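Local coordinates for protein beta-glucosidase (Chaetomella raphigera, PDB 6JXG) that probably hydrolyses terminal, non-reducing beta-D-glucosyl residues, releasing beta-D-glucose in cellulose breakdown, as a secreted glycoside hydrolase family 3 enzyme, at residues 557-562 against 699-704. Residues are numbered along the deposited sequence; the frame is centred on the assembly and turned at random.
Sequences VDYRHF and ASSRDI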
loop_
_atom_site.group_PDB
_atom_site.type_symbol
_atom_site.label_atom_id
_atom_site.label_comp_id
_atom_site.label_asym_id
_atom_site.label_seq_id
_atom_site.Cartn_x
_atom_site.Cartn_y
_atom_site.Cartn_z
ATOM N N VAL A 557 9.623 -6.923 -13.034
ATOM C CA VAL A 557 9.150 -5.624 -12.641
ATOM C C VAL A 557 10.011 -5.168 -11.457
ATOM O O VAL A 557 10.447 -5.982 -10.647
ATOM C CB VAL A 557 7.692 -5.788 -12.278
ATOM C CG1 VAL A 557 7.224 -4.790 -11.312
ATOM C CG2 VAL A 557 6.840 -5.775 -13.541
ATOM N N ASP A 558 10.303 -3.881 -11.408
ATOM C CA ASP A 558 11.188 -3.317 -10.440
ATOM C C ASP A 558 12.532 -4.104 -10.397
ATOM O O ASP A 558 13.107 -4.404 -11.450
ATOM C CB ASP A 558 10.493 -3.141 -9.053
ATOM C CG ASP A 558 11.215 -2.144 -8.149
ATOM O OD1 ASP A 558 11.015 -0.876 -8.196
ATOM O OD2 ASP A 558 12.011 -2.670 -7.362
ATOM N N TYR A 559 13.018 -4.449 -9.212
ATOM C CA TYR A 559 14.369 -5.040 -9.074
ATOM C C TYR A 559 14.570 -6.344 -9.827
ATOM O O TYR A 559 15.694 -6.679 -10.184
ATOM C CB TYR A 559 14.786 -5.220 -7.596
ATOM C CG TYR A 559 14.019 -6.294 -6.822
ATOM C CD1 TYR A 559 14.570 -7.526 -6.601
ATOM C CD2 TYR A 559 12.735 -6.040 -6.314
ATOM C CE1 TYR A 559 13.900 -8.527 -5.928
ATOM C CE2 TYR A 559 12.105 -6.999 -5.572
ATOM C CZ TYR A 559 12.656 -8.264 -5.423
ATOM O OH TYR A 559 11.969 -9.247 -4.731
ATOM N N ARG A 560 13.497 -7.112 -10.005
ATOM C CA ARG A 560 13.537 -8.328 -10.823
ATOM C C ARG A 560 14.063 -8.026 -12.235
ATOM O O ARG A 560 14.853 -8.797 -12.776
ATOM C CB ARG A 560 12.132 -8.926 -10.915
ATOM C CG ARG A 560 11.571 -9.472 -9.596
ATOM C CD ARG A 560 10.031 -9.643 -9.694
ATOM N NE ARG A 560 9.549 -10.669 -8.752
ATOM C CZ ARG A 560 9.400 -10.490 -7.441
ATOM N NH1 ARG A 560 9.650 -9.300 -6.934
ATOM N NH2 ARG A 560 9.088 -11.527 -6.631
ATOM N N HIS A 561 13.637 -6.909 -12.805
ATOM C CA HIS A 561 14.163 -6.438 -14.085
ATOM C C HIS A 561 15.597 -5.977 -14.040
ATOM O O HIS A 561 16.423 -6.390 -14.890
ATOM C CB HIS A 561 13.273 -5.352 -14.670
ATOM C CG HIS A 561 13.857 -4.640 -15.842
ATOM N ND1 HIS A 561 14.042 -5.223 -17.078
ATOM C CD2 HIS A 561 14.249 -3.352 -15.969
ATOM C CE1 HIS A 561 14.556 -4.327 -17.907
ATOM N NE2 HIS A 561 14.677 -3.183 -17.259
ATOM N N PHE A 562 15.904 -5.132 -13.085
ATOM C CA PHE A 562 17.293 -4.637 -12.946
ATOM C C PHE A 562 18.216 -5.843 -12.812
ATOM O O PHE A 562 19.310 -5.863 -13.462
ATOM C CB PHE A 562 17.449 -3.657 -11.791
ATOM C CG PHE A 562 16.774 -2.339 -12.020
ATOM C CD1 PHE A 562 17.497 -1.237 -12.395
ATOM C CD2 PHE A 562 15.373 -2.201 -11.873
ATOM C CE1 PHE A 562 16.904 -0.027 -12.601
ATOM C CE2 PHE A 562 14.750 -0.983 -12.153
ATOM C CZ PHE A 562 15.520 0.117 -12.502
ATOM N N ALA A 699 21.264 -7.194 3.547
ATOM C CA ALA A 699 20.744 -5.919 3.917
ATOM C C ALA A 699 19.915 -5.231 2.810
ATOM O O ALA A 699 19.305 -4.204 3.079
ATOM C CB ALA A 699 21.922 -5.054 4.339
ATOM N N SER A 700 19.850 -5.812 1.618
ATOM C CA SER A 700 19.160 -5.255 0.471
ATOM C C SER A 700 19.103 -6.337 -0.605
ATOM O O SER A 700 19.667 -7.408 -0.415
ATOM C CB SER A 700 19.811 -3.961 -0.087
ATOM O OG SER A 700 20.782 -4.264 -1.028
ATOM N N SER A 701 18.366 -6.083 -1.696
ATOM C CA SER A 701 18.404 -6.943 -2.854
ATOM C C SER A 701 19.762 -7.079 -3.497
ATOM O O SER A 701 19.921 -7.957 -4.333
ATOM C CB SER A 701 17.410 -6.529 -3.989
ATOM O OG SER A 701 17.666 -5.268 -4.575
ATOM N N ARG A 702 20.701 -6.220 -3.212
ATOM C CA ARG A 702 22.056 -6.323 -3.742
ATOM C C ARG A 702 23.162 -6.426 -2.700
ATOM O O ARG A 702 24.243 -6.895 -3.078
ATOM C CB ARG A 702 22.345 -5.151 -4.723
ATOM C CG ARG A 702 21.543 -5.377 -5.998
ATOM C CD ARG A 702 21.939 -4.487 -7.132
ATOM N NE ARG A 702 21.052 -4.755 -8.243
ATOM C CZ ARG A 702 21.423 -4.777 -9.531
ATOM N NH1 ARG A 702 22.698 -4.442 -9.950
ATOM N NH2 ARG A 702 20.538 -5.109 -10.378
ATOM N N ASP A 703 22.914 -6.038 -1.430
ATOM C CA ASP A 703 23.917 -6.190 -0.351
ATOM C C ASP A 703 23.759 -7.554 0.374
ATOM O O ASP A 703 23.229 -7.680 1.503
ATOM C CB ASP A 703 23.820 -5.001 0.559
ATOM C CG ASP A 703 24.886 -4.942 1.602
ATOM O OD1 ASP A 703 25.827 -5.751 1.514
ATOM O OD2 ASP A 703 24.834 -4.090 2.522
ATOM N N ILE A 704 24.116 -8.581 -0.378
ATOM C CA ILE A 704 23.966 -9.928 0.038
ATOM C C ILE A 704 25.211 -10.328 0.824
ATOM O O ILE A 704 26.361 -10.245 0.333
ATOM C CB ILE A 704 23.770 -10.860 -1.155
ATOM C CG1 ILE A 704 22.466 -10.515 -1.924
ATOM C CG2 ILE A 704 23.719 -12.291 -0.648
ATOM C CD1 ILE A 704 21.198 -10.559 -1.082
#
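The hairpin loop that joins strands 692-698 and 704-711 of the fibronectin type III-like domain meets the short helix 559-564, part of the glycosyl hydrolase family 3 C-terminal domain, through Y559 and F562 on one side and S701 and R702 on the other. CB of S701 lies 4.0 Å from CD1 of Y559, at a slant to the ring, while its OG passes 4.2 Å from CB of the tyrosine. The chi1 of S701 (64°) turns OG to the carbonyl oxygen of F573, to which it is hydrogen-bonded, and leaves CB as the atom nearest the tyrosine ring. That ring is held by a stack with F573, and its hydroxyl by hydrogen bonds with D130 and the backbone N of L650.

One turn further along the helix, at F562, the approach is made by the arginine. R702 runs extended from CG to NE and carries its guanidinium to the main chain of F562, where NH2 is 3.4 Å from the carbonyl O, which lies at the edge of the guanidinium near its plane. The same NH2 is 3.7 Å from CB of F562; the phenylalanine ring points elsewhere, so CB is the part of the side chain that meets it. A salt bridge from NH2 to OD1 of D563, the next residue of the helix, holds the arginine there.

Just before S701 and R702 in sequence, S700 OG accepts from N of R702 at 2.9 Å and from N of D703 at 2.8 Å, an ST turn and ST motif in one, and also bonds to E572. Direct touch between the segments is slight (138 Å²), while R702 to D563, S701 to F573 and S700 to E572 add polar links from the loop to the family 3 C-terminal domain, which probably help hold it in place.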